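Local coordinates for protein fibrillarin-like rRNA/tRNA 2'-O-methyltransferase (Methanocaldococcus jannaschii, PDB 1FBN) that probably methylates the 2'-hydroxyl of ribose in rRNA and tRNA, using S-adenosyl-L-methionine at sites selected by a guide RNA, at residues 7-15 and 63-74. Numbering follows the deposited sequence.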
ATOM      1  N   LYS A   7     -21.006  -1.218   0.016  1.00 29.44           N
ATOM      2  CA  LYS A   7     -20.893  -1.388   1.457  1.00 28.76           C
ATOM      3  C   LYS A   7     -19.464  -1.267   1.946  1.00 27.37           C
ATOM      4  O   LYS A   7     -18.513  -1.637   1.252  1.00 25.80           O
ATOM      5  CB  LYS A   7     -21.503  -2.717   1.925  1.00 30.11           C
ATOM      6  CG  LYS A   7     -20.678  -3.972   1.667  1.00 32.32           C
ATOM      7  CD  LYS A   7     -21.056  -5.047   2.689  1.00 35.80           C
ATOM      8  CE  LYS A   7     -20.265  -6.340   2.528  1.00 35.68           C
ATOM      9  NZ  LYS A   7     -20.826  -7.214   1.463  1.00 41.52           N
ATOM     10  N   GLU A   8     -19.324  -0.741   3.154  1.00 26.98           N
ATOM     11  CA  GLU A   8     -18.016  -0.567   3.754  1.00 26.42           C
ATOM     12  C   GLU A   8     -17.417  -1.892   4.198  1.00 26.56           C
ATOM     13  O   GLU A   8     -18.105  -2.726   4.797  1.00 27.13           O
ATOM     14  CB  GLU A   8     -18.108   0.373   4.953  1.00 28.28           C
ATOM     15  CG  GLU A   8     -16.790   0.565   5.687  1.00 29.51           C
ATOM     16  CD  GLU A   8     -16.878   1.573   6.817  1.00 34.01           C
ATOM     17  OE1 GLU A   8     -18.003   1.969   7.195  1.00 36.22           O
ATOM     18  OE2 GLU A   8     -15.812   1.973   7.330  1.00 33.74           O
ATOM     19  N   ILE A   9     -16.153  -2.097   3.837  1.00 24.06           N
ATOM     20  CA  ILE A   9     -15.401  -3.283   4.231  1.00 22.84           C
ATOM     21  C   ILE A   9     -14.186  -2.745   4.975  1.00 22.25           C
ATOM     22  O   ILE A   9     -13.814  -1.588   4.781  1.00 22.34           O
ATOM     23  CB  ILE A   9     -14.968  -4.152   3.023  1.00 23.17           C
ATOM     24  CG1 ILE A   9     -14.266  -3.304   1.963  1.00 21.09           C
ATOM     25  CG2 ILE A   9     -16.176  -4.886   2.448  1.00 21.84           C
ATOM     26  CD1 ILE A   9     -13.742  -4.112   0.792  1.00 21.37           C
ATOM     27  N   PHE A  10     -13.596  -3.557   5.850  1.00 22.24           N
ATOM     28  CA  PHE A  10     -12.439  -3.131   6.647  1.00 22.93           C
ATOM     29  C   PHE A  10     -12.809  -1.813   7.328  1.00 22.80           C
ATOM     30  O   PHE A  10     -13.789  -1.758   8.064  1.00 26.58           O
ATOM     31  CB  PHE A  10     -11.199  -2.973   5.755  1.00 19.53           C
ATOM     32  CG  PHE A  10     -10.779  -4.250   5.069  1.00 19.75           C
ATOM     33  CD1 PHE A  10     -10.407  -5.367   5.815  1.00 18.57           C
ATOM     34  CD2 PHE A  10     -10.747  -4.334   3.679  1.00 18.96           C
ATOM     35  CE1 PHE A  10     -10.007  -6.550   5.184  1.00 18.10           C
ATOM     36  CE2 PHE A  10     -10.349  -5.514   3.040  1.00 20.12           C
ATOM     37  CZ  PHE A  10      -9.978  -6.622   3.796  1.00 19.13           C
ATOM     38  N   GLU A  11     -12.036  -0.760   7.089  1.00 24.59           N
ATOM     39  CA  GLU A  11     -12.351   0.550   7.651  1.00 26.34           C
ATOM     40  C   GLU A  11     -12.114   1.623   6.594  1.00 24.85           C
ATOM     41  O   GLU A  11     -10.986   1.837   6.151  1.00 24.99           O
ATOM     42  CB  GLU A  11     -11.536   0.855   8.914  1.00 29.39           C
ATOM     43  CG  GLU A  11     -11.936   2.190   9.557  1.00 36.92           C
ATOM     44  CD  GLU A  11     -11.231   2.477  10.871  1.00 37.94           C
ATOM     45  OE1 GLU A  11     -11.398   1.690  11.827  1.00 41.67           O
ATOM     46  OE2 GLU A  11     -10.527   3.506  10.956  1.00 36.20           O
ATOM     47  N   ASN A  12     -13.198   2.266   6.172  1.00 23.13           N
ATOM     48  CA  ASN A  12     -13.152   3.322   5.166  1.00 23.10           C
ATOM     49  C   ASN A  12     -12.732   2.844   3.767  1.00 22.18           C
ATOM     50  O   ASN A  12     -12.091   3.573   3.011  1.00 21.25           O
ATOM     51  CB  ASN A  12     -12.281   4.495   5.643  1.00 24.44           C
ATOM     52  CG  ASN A  12     -12.696   5.832   5.027  1.00 26.48           C
ATOM     53  OD1 ASN A  12     -11.951   6.817   5.095  1.00 27.62           O
ATOM     54  ND2 ASN A  12     -13.886   5.873   4.434  1.00 20.86           N
ATOM     55  N   ILE A  13     -13.061   1.592   3.457  1.00 20.90           N
ATOM     56  CA  ILE A  13     -12.810   0.997   2.144  1.00 20.91           C
ATOM     57  C   ILE A  13     -14.199   0.507   1.729  1.00 22.26           C
ATOM     58  O   ILE A  13     -14.993   0.105   2.581  1.00 23.13           O
ATOM     59  CB  ILE A  13     -11.808  -0.186   2.195  1.00 21.49           C
ATOM     60  CG1 ILE A  13     -10.442   0.303   2.678  1.00 17.69           C
ATOM     61  CG2 ILE A  13     -11.645  -0.799   0.804  1.00 19.53           C
ATOM     62  CD1 ILE A  13      -9.402  -0.772   2.728  1.00 16.66           C
ATOM     63  N   TYR A  14     -14.508   0.542   0.438  1.00 20.66           N
ATOM     64  CA  TYR A  14     -15.844   0.151   0.005  1.00 21.24           C
ATOM     65  C   TYR A  14     -15.926  -0.908  -1.075  1.00 21.85           C
ATOM     66  O   TYR A  14     -15.184  -0.878  -2.057  1.00 22.70           O
ATOM     67  CB  TYR A  14     -16.635   1.405  -0.413  1.00 18.05           C
ATOM     68  CG  TYR A  14     -16.666   2.439   0.687  1.00 18.60           C
ATOM     69  CD1 TYR A  14     -15.631   3.363   0.824  1.00 18.73           C
ATOM     70  CD2 TYR A  14     -17.646   2.400   1.678  1.00 18.79           C
ATOM     71  CE1 TYR A  14     -15.558   4.207   1.925  1.00 20.93           C
ATOM     72  CE2 TYR A  14     -17.582   3.242   2.785  1.00 21.53           C
ATOM     73  CZ  TYR A  14     -16.530   4.138   2.904  1.00 21.29           C
ATOM     74  OH  TYR A  14     -16.429   4.937   4.016  1.00 19.89           O
ATOM     75  N   GLU A  15     -16.818  -1.870  -0.858  1.00 21.37           N
ATOM     76  CA  GLU A  15     -17.054  -2.935  -1.821  1.00 24.32           C
ATOM     77  C   GLU A  15     -18.153  -2.446  -2.750  1.00 24.88           C
ATOM     78  O   GLU A  15     -19.202  -1.995  -2.288  1.00 25.50           O
ATOM     79  CB  GLU A  15     -17.529  -4.199  -1.119  1.00 25.48           C
ATOM     80  CG  GLU A  15     -17.794  -5.341  -2.060  1.00 32.85           C
ATOM     81  CD  GLU A  15     -18.326  -6.548  -1.336  1.00 39.24           C
ATOM     82  OE1 GLU A  15     -19.547  -6.586  -1.085  1.00 43.81           O
ATOM     83  OE2 GLU A  15     -17.525  -7.446  -1.002  1.00 41.30           O
ATOM     84  N   ILE A  63      -6.439  -6.942  -2.065  1.00 17.82           N
ATOM     85  CA  ILE A  63      -7.781  -6.955  -1.489  1.00 18.71           C
ATOM     86  C   ILE A  63      -8.724  -7.778  -2.373  1.00 19.85           C
ATOM     87  O   ILE A  63      -9.452  -8.635  -1.875  1.00 20.61           O
ATOM     88  CB  ILE A  63      -8.337  -5.521  -1.297  1.00 19.29           C
ATOM     89  CG1 ILE A  63      -7.500  -4.770  -0.257  1.00 18.10           C
ATOM     90  CG2 ILE A  63      -9.791  -5.567  -0.839  1.00 19.70           C
ATOM     91  CD1 ILE A  63      -7.862  -3.307  -0.111  1.00 17.80           C
ATOM     92  N   ILE A  64      -8.672  -7.548  -3.686  1.00 19.34           N
ATOM     93  CA  ILE A  64      -9.519  -8.277  -4.637  1.00 20.52           C
ATOM     94  C   ILE A  64      -9.236  -9.779  -4.555  1.00 22.58           C
ATOM     95  O   ILE A  64     -10.162 -10.594  -4.609  1.00 24.67           O
ATOM     96  CB  ILE A  64      -9.306  -7.777  -6.106  1.00 19.65           C
ATOM     97  CG1 ILE A  64      -9.869  -6.362  -6.284  1.00 19.36           C
ATOM     98  CG2 ILE A  64      -9.965  -8.721  -7.108  1.00 18.95           C
ATOM     99  CD1 ILE A  64     -11.385  -6.267  -6.219  1.00 21.52           C
ATOM    100  N   LYS A  65      -7.962 -10.131  -4.372  1.00 20.67           N
ATOM    101  CA  LYS A  65      -7.545 -11.527  -4.282  1.00 19.71           C
ATOM    102  C   LYS A  65      -7.686 -12.183  -2.906  1.00 20.27           C
ATOM    103  O   LYS A  65      -7.150 -13.275  -2.685  1.00 21.61           O
ATOM    104  CB  LYS A  65      -6.113 -11.696  -4.802  1.00 19.40           C
ATOM    105  CG  LYS A  65      -5.955 -11.480  -6.307  1.00 20.32           C
ATOM    106  CD  LYS A  65      -6.833 -12.427  -7.128  1.00 20.76           C
ATOM    107  CE  LYS A  65      -6.582 -13.901  -6.788  1.00 22.14           C
ATOM    108  NZ  LYS A  65      -5.159 -14.324  -6.936  1.00 24.50           N
ATOM    109  N   GLY A  66      -8.346 -11.503  -1.970  1.00 19.91           N
ATOM    110  CA  GLY A  66      -8.567 -12.097  -0.659  1.00 19.69           C
ATOM    111  C   GLY A  66      -7.843 -11.639   0.598  1.00 19.89           C
ATOM    112  O   GLY A  66      -7.843 -12.370   1.588  1.00 20.32           O
ATOM    113  N   LEU A  67      -7.236 -10.457   0.586  1.00 18.65           N
ATOM    114  CA  LEU A  67      -6.548  -9.950   1.773  1.00 17.72           C
ATOM    115  C   LEU A  67      -7.562  -9.879   2.916  1.00 19.07           C
ATOM    116  O   LEU A  67      -8.660  -9.346   2.739  1.00 18.38           O
ATOM    117  CB  LEU A  67      -5.992  -8.547   1.505  1.00 18.58           C
ATOM    118  CG  LEU A  67      -5.205  -7.885   2.635  1.00 18.79           C
ATOM    119  CD1 LEU A  67      -3.886  -8.606   2.826  1.00 20.70           C
ATOM    120  CD2 LEU A  67      -4.952  -6.426   2.324  1.00 18.65           C
ATOM    121  N   LYS A  68      -7.205 -10.442   4.072  1.00 19.48           N
ATOM    122  CA  LYS A  68      -8.092 -10.440   5.244  1.00 19.42           C
ATOM    123  C   LYS A  68      -7.636  -9.475   6.338  1.00 19.42           C
ATOM    124  O   LYS A  68      -8.449  -9.007   7.141  1.00 20.14           O
ATOM    125  CB  LYS A  68      -8.227 -11.853   5.830  1.00 17.43           C
ATOM    126  CG  LYS A  68      -8.757 -12.894   4.855  1.00 15.85           C
ATOM    127  CD  LYS A  68     -10.127 -12.523   4.323  1.00 16.16           C
ATOM    128  CE  LYS A  68     -10.553 -13.488   3.239  1.00 20.60           C
ATOM    129  NZ  LYS A  68     -11.803 -13.049   2.577  1.00 25.69           N
ATOM    130  N   VAL A  69      -6.337  -9.198   6.383  1.00 19.32           N
ATOM    131  CA  VAL A  69      -5.776  -8.288   7.376  1.00 20.00           C
ATOM    132  C   VAL A  69      -5.389  -6.967   6.710  1.00 20.11           C
ATOM    133  O   VAL A  69      -4.413  -6.904   5.961  1.00 20.45           O
ATOM    134  CB  VAL A  69      -4.515  -8.890   8.060  1.00 20.15           C
ATOM    135  CG1 VAL A  69      -4.041  -7.985   9.192  1.00 18.72           C
ATOM    136  CG2 VAL A  69      -4.807 -10.289   8.578  1.00 20.32           C
HETATM  137  N   MSE A  70      -6.191  -5.932   6.939  1.00 20.24           N
HETATM  138  CA  MSE A  70      -5.919  -4.603   6.390  1.00 19.19           C
HETATM  139  C   MSE A  70      -5.805  -3.658   7.582  1.00 19.93           C
HETATM  140  O   MSE A  70      -6.810  -3.179   8.112  1.00 21.20           O
HETATM  141  CB  MSE A  70      -7.036  -4.163   5.436  1.00 19.39           C
HETATM  142  CG  MSE A  70      -6.897  -2.730   4.931  1.00 18.46           C
HETATM  143 SE   MSE A  70      -5.299  -2.382   4.183  1.00 11.94          SE
HETATM  144  CE  MSE A  70      -5.739  -0.978   3.177  1.00 19.05           C
ATOM    145  N   PRO A  71      -4.566  -3.412   8.042  1.00 19.79           N
ATOM    146  CA  PRO A  71      -4.243  -2.545   9.179  1.00 22.08           C
ATOM    147  C   PRO A  71      -4.375  -1.029   8.989  1.00 23.83           C
ATOM    148  O   PRO A  71      -4.416  -0.289   9.970  1.00 26.55           O
ATOM    149  CB  PRO A  71      -2.812  -2.954   9.508  1.00 20.81           C
ATOM    150  CG  PRO A  71      -2.244  -3.256   8.162  1.00 20.03           C
ATOM    151  CD  PRO A  71      -3.347  -4.051   7.510  1.00 18.89           C
ATOM    152  N   ILE A  72      -4.431  -0.564   7.745  1.00 24.63           N
ATOM    153  CA  ILE A  72      -4.557   0.865   7.484  1.00 27.16           C
ATOM    154  C   ILE A  72      -5.961   1.341   7.840  1.00 29.35           C
ATOM    155  O   ILE A  72      -6.939   0.934   7.219  1.00 31.91           O
ATOM    156  CB  ILE A  72      -4.231   1.203   6.008  1.00 27.72           C
ATOM    157  CG1 ILE A  72      -2.777   0.829   5.701  1.00 26.20           C
ATOM    158  CG2 ILE A  72      -4.482   2.692   5.730  1.00 27.56           C
ATOM    159  CD1 ILE A  72      -2.371   1.007   4.252  1.00 24.56           C
ATOM    160  N   LYS A  73      -6.044   2.194   8.859  1.00 30.10           N
ATOM    161  CA  LYS A  73      -7.313   2.742   9.333  1.00 30.01           C
ATOM    162  C   LYS A  73      -7.407   4.241   9.021  1.00 28.00           C
ATOM    163  O   LYS A  73      -6.483   4.821   8.447  1.00 24.46           O
ATOM    164  CB  LYS A  73      -7.435   2.521  10.845  1.00 32.82           C
ATOM    165  CG  LYS A  73      -7.229   1.085  11.308  1.00 35.66           C
ATOM    166  CD  LYS A  73      -8.362   0.172  10.877  1.00 40.19           C
ATOM    167  CE  LYS A  73      -8.219  -1.213  11.495  1.00 42.30           C
ATOM    168  NZ  LYS A  73      -9.409  -2.069  11.229  1.00 44.80           N
ATOM    169  N   ARG A  74      -8.510   4.869   9.432  1.00 26.79           N
ATOM    170  CA  ARG A  74      -8.734   6.296   9.190  1.00 26.84           C
ATOM    171  C   ARG A  74      -7.704   7.207   9.835  1.00 28.41           C
ATOM    172  O   ARG A  74      -7.295   8.202   9.239  1.00 29.08           O
ATOM    173  CB  ARG A  74     -10.126   6.729   9.660  1.00 25.71           C
ATOM    174  CG  ARG A  74     -11.270   6.216   8.813  1.00 29.54           C
ATOM    175  CD  ARG A  74     -12.611   6.578   9.431  1.00 33.47           C
ATOM    176  NE  ARG A  74     -13.298   7.655   8.721  1.00 38.11           N
ATOM    177  CZ  ARG A  74     -13.378   8.909   9.154  1.00 41.27           C
ATOM    178  NH1 ARG A  74     -12.809   9.256  10.299  1.00 48.57           N
ATOM    179  NH2 ARG A  74     -14.044   9.817   8.451  1.00 39.08           N
TER
HETATM  180  O   HOH W   1      -9.133  -0.160   6.277  1.00 24.09           O
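F10 reaches from the turn joining strands 5-9 and 13-17 into the curve of 63-74. Over one face lies CB of M70, a CH-pi contact 3.7 Å from the ring centroid; in the plane, the rim meets CG2 of I63 and the carbonyl oxygens of L67 and K68, L67 O lying 3.2 Å from F10 CZ, so the electropositive C-H edge faces oxygen. Alongside, in the same apolar cluster, I13 CD1 touches CE of M70, a selenomethionine, at 3.7 Å, and I13 and M70 both also touch I95 of helix 87-95. An alanine at F10 is likely to leave M70 CB and I63 CG2 without their aromatic partner and open a gap between the turn and 63-74.

Polar contacts hold the other end. With CG anti to the backbone N (chi1 -176°) and the chain extended, E11 brings OE2 to R74 N in a nearly straight hydrogen bond of 2.9 Å, received on the anti side of OE2, 28° out of the carboxylate plane. The aliphatic part of K73 crosses this carboxylate, while the R74 guanidinium pairs with D97. One water donates to both E11 O and I72 O. Apolar packing and directional bonds thus join the N-terminal antiparallel sheet to the segment leading into the Rossmann-like methyltransferase domain.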